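Local coordinates for protein carbohydrate esterase family 2 (CE2) (Chaetomium olivicolor, PDB 4XVH) that probably removes acetyl groups from xylan, as a fungal carbohydrate esterase that joins a jelly-roll carbohydrate-binding domain to an SGNH-type hydrolase domain, at residues S43-I48 with L137-K142; G6-A11 with P18-S23; A234-V239 with K279-R284. One frame throughout, in Å; residues are numbered along the deposited sequence. Where two conformers were deposited one is given.

Contact 1. Residues S43-I48 with L137-K142; sequences SVDLVI and LEDNPK
Asp45, on strand 44-48 of the N-terminal beta-sandwich, faces Pro141 and Asp139 of a loop from the hydrolase domain, so this contact belongs to the interface between the two domains. Followed outward, the aspartate closes on the loop atom by atom. CB is still 4.5 Å from CG of Pro141. The carboxylate carbon CG lies beside the backbone N and anti to the carbonyl carbon (chi1 -81°), which brings it to 4.0 Å from Pro141 CG. The two oxygens then have different partners. OD1 forms a salt bridge with NH1 of Arg82. OD2 meets the proline ring, 3.4 Å from Pro141 CG and 3.6 Å from its CB, the two side chains having approached from opposite directions. A water donates to OD2 of Asp45 at 2.5 Å, a short separation, and also to OD1 of Asp139 at 2.8 Å.

Pro141 is the middle residue of a brief 3-10 turn, Asn140 to Lys142, closed by the bond from Lys142 N back to Asp139 O. At the other end of the contact, Ser43 OG only passes the carbonyl O of Glu138 at 4.1 Å; its stronger hydrogen bond is to Ala135 O, with a weak one from Arg82 NE.

No hydrogen bond runs directly between the segments, and two carboxylates lie close, with Asp45 OD2 and Asp139 OD1 4.3 Å apart. Their repulsion is probably eased by Arg82, which pairs with Asp45 and more weakly with Asp139, and by the water, whose two donated bonds turn a like-charge approach into a bridge.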
# COMPACT_ATOMS: atom_id res chain seq x y z
N SER A 43 -12.96 -4.85 0.22
CA SER A 43 -13.06 -5.45 1.56
C SER A 43 -12.32 -4.55 2.51
O SER A 43 -11.42 -3.83 2.11
CB SER A 43 -12.53 -6.88 1.62
OG SER A 43 -11.14 -6.94 1.41
N VAL A 44 -12.74 -4.59 3.76
CA VAL A 44 -12.18 -3.74 4.78
C VAL A 44 -11.99 -4.57 6.02
O VAL A 44 -12.69 -5.59 6.21
CB VAL A 44 -13.11 -2.53 5.13
CG1 VAL A 44 -13.38 -1.64 3.92
CG2 VAL A 44 -14.43 -3.05 5.72
N ASP A 45 -11.04 -4.14 6.85
CA ASP A 45 -10.90 -4.60 8.23
C ASP A 45 -11.60 -3.61 9.14
O ASP A 45 -11.32 -2.41 9.05
CB ASP A 45 -9.43 -4.66 8.65
CG ASP A 45 -8.73 -5.91 8.18
OD1 ASP A 45 -9.37 -6.79 7.57
OD2 ASP A 45 -7.51 -6.02 8.49
N LEU A 46 -12.43 -4.08 10.06
CA LEU A 46 -12.99 -3.19 11.08
C LEU A 46 -12.43 -3.64 12.42
O LEU A 46 -12.64 -4.80 12.83
CB LEU A 46 -14.53 -3.24 11.07
CG LEU A 46 -15.23 -2.35 12.10
CD1 LEU A 46 -15.13 -0.88 11.69
CD2 LEU A 46 -16.68 -2.79 12.26
N VAL A 47 -11.68 -2.76 13.10
CA VAL A 47 -11.01 -3.14 14.34
C VAL A 47 -11.66 -2.37 15.50
O VAL A 47 -11.68 -1.15 15.50
CB VAL A 47 -9.49 -2.88 14.30
CG1 VAL A 47 -8.90 -2.95 15.70
CG2 VAL A 47 -8.80 -3.90 13.35
N ILE A 48 -12.21 -3.12 16.45
CA ILE A 48 -12.94 -2.54 17.57
C ILE A 48 -12.16 -2.75 18.86
O ILE A 48 -11.78 -3.89 19.17
CB ILE A 48 -14.35 -3.19 17.70
CG1 ILE A 48 -15.07 -3.16 16.36
CG2 ILE A 48 -15.18 -2.49 18.78
CD1 ILE A 48 -15.38 -1.67 15.90
N LEU A 137 -9.73 -11.33 -0.81
CA LEU A 137 -8.47 -12.02 -0.49
C LEU A 137 -7.29 -11.07 -0.35
O LEU A 137 -6.24 -11.44 0.19
CB LEU A 137 -8.16 -13.08 -1.54
CG LEU A 137 -9.12 -14.30 -1.47
CD1 LEU A 137 -8.77 -15.35 -2.52
CD2 LEU A 137 -9.10 -14.96 -0.07
N GLU A 138 -7.43 -9.86 -0.88
CA GLU A 138 -6.39 -8.86 -0.70
C GLU A 138 -6.34 -8.47 0.77
O GLU A 138 -7.37 -8.44 1.45
CB GLU A 138 -6.66 -7.65 -1.60
CG GLU A 138 -6.65 -8.05 -3.06
CD GLU A 138 -6.50 -6.86 -3.97
OE1 GLU A 138 -7.08 -5.81 -3.62
OE2 GLU A 138 -5.80 -6.99 -5.03
N ASP A 139 -5.16 -8.13 1.28
CA ASP A 139 -5.07 -7.86 2.71
C ASP A 139 -3.97 -6.82 2.98
O ASP A 139 -2.92 -7.16 3.52
CB ASP A 139 -4.79 -9.16 3.48
CG ASP A 139 -5.08 -9.05 4.98
OD1 ASP A 139 -5.13 -7.91 5.50
OD2 ASP A 139 -5.27 -10.11 5.65
N ASN A 140 -4.23 -5.57 2.59
CA ASN A 140 -3.21 -4.54 2.74
C ASN A 140 -2.72 -4.44 4.19
O ASN A 140 -1.54 -4.19 4.38
CB ASN A 140 -3.74 -3.17 2.26
CG ASN A 140 -2.64 -2.09 2.27
OD1 ASN A 140 -2.69 -1.13 3.07
ND2 ASN A 140 -1.62 -2.26 1.40
N PRO A 141 -3.61 -4.61 5.21
CA PRO A 141 -3.10 -4.46 6.59
C PRO A 141 -2.05 -5.51 7.00
O PRO A 141 -1.42 -5.36 8.07
CB PRO A 141 -4.36 -4.60 7.46
CG PRO A 141 -5.50 -4.11 6.57
CD PRO A 141 -5.10 -4.57 5.16
N LYS A 142 -1.89 -6.57 6.19
CA LYS A 142 -0.89 -7.59 6.52
C LYS A 142 0.35 -7.50 5.63
O LYS A 142 1.20 -8.40 5.67
CB LYS A 142 -1.47 -8.99 6.40
CG LYS A 142 -2.47 -9.31 7.54
CD LYS A 142 -2.73 -10.84 7.63
CE LYS A 142 -3.57 -11.18 8.86
NZ LYS A 142 -3.78 -12.68 8.99
O HOH W 1 -6.00 -8.00 8.20

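Contact 2. Residues G6-A11 with P18-S23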
# COMPACT_ATOMS: atom_id res chain seq x y z
N GLY A 6 -4.54 7.55 5.65
CA GLY A 6 -4.03 7.42 4.29
C GLY A 6 -4.43 8.60 3.43
O GLY A 6 -4.97 9.60 3.93
N ARG A 7 -4.20 8.47 2.12
CA ARG A 7 -4.45 9.57 1.21
C ARG A 7 -5.92 9.53 0.78
O ARG A 7 -6.31 8.67 -0.02
CB ARG A 7 -3.51 9.49 0.01
CG ARG A 7 -3.63 10.65 -0.98
CD ARG A 7 -2.75 10.41 -2.20
NE ARG A 7 -1.33 10.53 -1.88
CZ ARG A 7 -0.39 10.62 -2.82
NH1 ARG A 7 -0.76 10.59 -4.11
NH2 ARG A 7 0.91 10.76 -2.49
N VAL A 8 -6.74 10.42 1.35
CA VAL A 8 -8.18 10.44 1.06
C VAL A 8 -8.59 11.85 0.66
O VAL A 8 -8.40 12.79 1.41
CB VAL A 8 -9.02 9.97 2.26
CG1 VAL A 8 -10.55 10.08 1.97
CG2 VAL A 8 -8.64 8.52 2.62
N ASN A 9 -9.13 11.98 -0.55
CA ASN A 9 -9.56 13.29 -1.03
C ASN A 9 -10.75 13.77 -0.20
O ASN A 9 -11.81 13.17 -0.25
CB ASN A 9 -9.93 13.20 -2.51
CG ASN A 9 -10.21 14.56 -3.14
OD1 ASN A 9 -10.44 15.57 -2.46
ND2 ASN A 9 -10.22 14.57 -4.47
N PRO A 10 -10.57 14.85 0.58
CA PRO A 10 -11.70 15.30 1.41
C PRO A 10 -12.89 15.83 0.59
O PRO A 10 -13.96 15.96 1.16
CB PRO A 10 -11.10 16.40 2.28
CG PRO A 10 -9.93 16.92 1.49
CD PRO A 10 -9.40 15.73 0.71
N ALA A 11 -12.70 16.12 -0.70
CA ALA A 11 -13.82 16.57 -1.53
C ALA A 11 -14.73 15.41 -1.95
O ALA A 11 -15.87 15.63 -2.38
CB ALA A 11 -13.31 17.32 -2.78
N PRO A 18 -5.34 1.45 -1.22
CA PRO A 18 -5.32 0.41 -0.19
C PRO A 18 -4.95 1.01 1.15
O PRO A 18 -4.15 1.95 1.20
CB PRO A 18 -4.19 -0.54 -0.65
CG PRO A 18 -4.06 -0.29 -2.13
CD PRO A 18 -4.32 1.21 -2.26
N GLY A 19 -5.54 0.48 2.22
CA GLY A 19 -5.16 0.91 3.56
C GLY A 19 -5.88 2.15 4.02
O GLY A 19 -5.80 2.49 5.21
N THR A 20 -6.57 2.86 3.11
CA THR A 20 -7.23 4.10 3.55
C THR A 20 -8.45 3.80 4.43
O THR A 20 -9.05 2.72 4.36
CB THR A 20 -7.68 4.97 2.36
OG1 THR A 20 -8.43 4.18 1.44
CG2 THR A 20 -6.42 5.57 1.67
N GLY A 21 -8.85 4.77 5.24
CA GLY A 21 -9.95 4.51 6.15
C GLY A 21 -10.16 5.58 7.19
O GLY A 21 -9.88 6.75 6.94
N VAL A 22 -10.68 5.19 8.35
CA VAL A 22 -11.01 6.19 9.37
C VAL A 22 -10.75 5.63 10.76
O VAL A 22 -10.80 4.40 10.97
CB VAL A 22 -12.48 6.67 9.29
CG1 VAL A 22 -12.76 7.44 7.99
CG2 VAL A 22 -13.46 5.49 9.47
N SER A 23 -10.43 6.52 11.70
CA SER A 23 -10.25 6.14 13.08
C SER A 23 -11.05 7.10 13.96
O SER A 23 -11.00 8.31 13.74
CB SER A 23 -8.75 6.16 13.46
OG SER A 23 -8.56 6.24 14.87
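In the N-terminal beta-sandwich, strand 3-5 pairs antiparallel with strand 21-28, and just where that pairing ends Gly6, Arg7 and Val8 pack on Thr20. Gly21 and Leu5 still share a backbone hydrogen bond; beyond it the contact is made by van der Waals packing, with no hydrogen bond across the two segments. Thr20 supplies the methyl group. Its CG2 sits beside the backbone of 6-8, 3.5 Å from Arg7 O, 3.7 Å from Arg7 N and 4.0 Å from Gly6 CA. From the other segment Val8 sends CG2 obliquely against the threonine, 3.7 Å from Thr20 CB. The hydroxyl OG1 of Thr20 takes the place between backbone N and carbonyl carbon (chi1 51°) and bonds to Trp17 O, leaving the methyl for the packing. Leu15 of strand 14-15 touches both Val8 and Thr20.

Arg7 directs its guanidinium away from Thr20, where NH1 bonds to the carbonyls of Tyr185 and Arg187. Further along, the chain leaves the contact through an Asx turn: Ala11 N donates to Asn9 OD1 at 2.9 Å with an N-H...O angle of 158°, the donor standing 45° out of the carbonyl plane.

Contact 3. Residues A234-V239 with K279-R284; sequences AMVKFV and KNAVSR
Val236 and Met235 on helix 228-243 pack against Ala281 and Arg284 on helix 270-285, two neighbouring helices of the SGNH (GDSL-like) hydrolase domain, with its parallel sheet and flanking helices. The chain order, strand 207-211, helix 228-243, strand 250-254, helix 270-285, strand 289-292, with the three strands adjacent and parallel, defines two successive beta-alpha-beta crossovers. The short helical segments run in broadly the same sense, crossing at -45° with their axes 9.2 Å apart.

The tight part is centred on Ala281, whose small side chain lets the backbones come close: CA of Val236 and CA of Ala281 are 5.5 Å apart. Val236 CG2 lies 3.8 Å from Ala281 CA, so the methyl rests against the backbone of the facing helix. Met235 adds its CG, 3.8 Å from Ala281 CB. The methionine begins with CG anti to the backbone N, then bends at chi2 (70°) and chi3 (79°), which carries its sulfur end away from helix 270-285. On the side of the parallel sheet, Met235 touches Leu253 of strand 250-254, as does Val282 of the partner helix, and both Met235 and Ala281 are buried.

The outer side is different. Arg284 is exposed, yet its bent chain returns across the interface at about a right angle to Val236, so that the guanidinium puts one face over the valine methyl. A salt bridge from NH2 to Asp233 OD1, three residues before Val236 on the same helix, is consistent with this placement of the group. The valine thus bridges both halves, touching the alanine backbone on one hand and the flat cation on the other, with CG2 of Val236 3.8 Å from NH2 and 3.9 Å from NE of Arg284.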
# COMPACT_ATOMS: atom_id res chain seq x y z
N ALA A 234 15.03 6.14 -14.24
CA ALA A 234 13.68 6.46 -13.80
C ALA A 234 13.52 6.38 -12.30
O ALA A 234 12.74 7.14 -11.69
CB ALA A 234 12.68 5.52 -14.44
N MET A 235 14.20 5.41 -11.70
CA MET A 235 14.17 5.27 -10.25
C MET A 235 14.77 6.53 -9.60
O MET A 235 14.22 7.08 -8.67
CB MET A 235 14.93 4.01 -9.82
CG MET A 235 14.88 3.74 -8.32
SD MET A 235 13.21 3.24 -7.74
CE MET A 235 13.14 1.49 -8.20
N VAL A 236 15.90 7.00 -10.14
CA VAL A 236 16.51 8.22 -9.62
C VAL A 236 15.54 9.41 -9.79
O VAL A 236 15.26 10.14 -8.85
CB VAL A 236 17.85 8.50 -10.32
CG1 VAL A 236 18.36 9.90 -9.97
CG2 VAL A 236 18.87 7.42 -9.91
N LYS A 237 14.96 9.54 -10.98
CA LYS A 237 14.06 10.64 -11.26
C LYS A 237 12.79 10.63 -10.38
O LYS A 237 12.32 11.68 -9.92
CB LYS A 237 13.69 10.61 -12.75
CG LYS A 237 12.79 11.74 -13.21
CD LYS A 237 13.46 13.11 -13.01
CE LYS A 237 12.72 14.21 -13.78
NZ LYS A 237 11.23 14.02 -13.62
N PHE A 238 12.23 9.44 -10.14
CA PHE A 238 11.02 9.30 -9.33
C PHE A 238 11.31 9.78 -7.88
O PHE A 238 10.56 10.56 -7.32
CB PHE A 238 10.53 7.84 -9.32
CG PHE A 238 9.19 7.65 -8.65
CD1 PHE A 238 8.26 8.68 -8.59
CD2 PHE A 238 8.86 6.43 -8.06
CE1 PHE A 238 7.02 8.52 -7.95
CE2 PHE A 238 7.63 6.25 -7.43
CZ PHE A 238 6.70 7.33 -7.38
N VAL A 239 12.42 9.33 -7.32
CA VAL A 239 12.80 9.81 -6.01
C VAL A 239 13.04 11.33 -6.03
O VAL A 239 12.55 12.06 -5.15
CB VAL A 239 14.05 9.06 -5.50
CG1 VAL A 239 14.62 9.74 -4.27
CG2 VAL A 239 13.66 7.57 -5.18
N LYS A 279 20.79 -0.60 -6.58
CA LYS A 279 21.96 -0.15 -5.85
C LYS A 279 22.62 1.01 -6.57
O LYS A 279 23.09 1.97 -5.94
CB LYS A 279 22.97 -1.30 -5.67
CG LYS A 279 22.46 -2.40 -4.72
CD LYS A 279 23.54 -3.45 -4.52
CE LYS A 279 23.16 -4.50 -3.47
NZ LYS A 279 24.23 -5.56 -3.36
N ASN A 280 22.69 0.90 -7.89
CA ASN A 280 23.17 2.02 -8.69
C ASN A 280 22.35 3.29 -8.44
O ASN A 280 22.92 4.35 -8.22
CB ASN A 280 23.14 1.66 -10.19
CG ASN A 280 24.37 0.90 -10.63
OD1 ASN A 280 25.39 0.88 -9.93
ND2 ASN A 280 24.30 0.27 -11.80
N ALA A 281 21.03 3.17 -8.48
CA ALA A 281 20.15 4.31 -8.19
C ALA A 281 20.43 4.88 -6.80
O ALA A 281 20.54 6.10 -6.63
CB ALA A 281 18.67 3.89 -8.31
N VAL A 282 20.57 4.00 -5.81
CA VAL A 282 20.88 4.42 -4.45
C VAL A 282 22.19 5.19 -4.40
O VAL A 282 22.28 6.24 -3.80
CB VAL A 282 20.94 3.22 -3.49
CG1 VAL A 282 21.61 3.62 -2.16
CG2 VAL A 282 19.53 2.68 -3.27
N SER A 283 23.21 4.67 -5.08
CA SER A 283 24.49 5.37 -5.17
C SER A 283 24.35 6.78 -5.77
O SER A 283 24.93 7.74 -5.26
CB SER A 283 25.48 4.53 -5.98
OG SER A 283 26.77 5.11 -6.01
N ARG A 284 23.54 6.93 -6.82
CA ARG A 284 23.36 8.24 -7.44
C ARG A 284 22.55 9.19 -6.53
O ARG A 284 22.74 10.41 -6.57
CB ARG A 284 22.67 8.13 -8.81
CG ARG A 284 23.32 7.13 -9.79
CD ARG A 284 23.44 7.67 -11.21
NE ARG A 284 22.19 8.09 -11.84
CZ ARG A 284 21.59 7.45 -12.84
NH1 ARG A 284 22.11 6.33 -13.34
NH2 ARG A 284 20.45 7.92 -13.34

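In the fold
Contacts 1 and 2 are neighbours, with centres 14 Å apart and a direct touch in which Asn140 OD1 comes within 3.2 Å of Gly19 CA. Both reach the same antiparallel sheet of the sandwich, and Arg80 ties them further through a backbone bond with Asp45 and a side-chain bond to Gly19 O. Contact 3 lies in the hydrolase domain, with its centre about 32 Å from that of contact 1 and 29 Å from that of contact 2. The polyether-filled pocket, lined by Ser118 and His306 among others, lies closer to contact 1 than to contact 3: the side chain of Glu138 is about 6 Å from the ligand, that of Met235 about 14 Å.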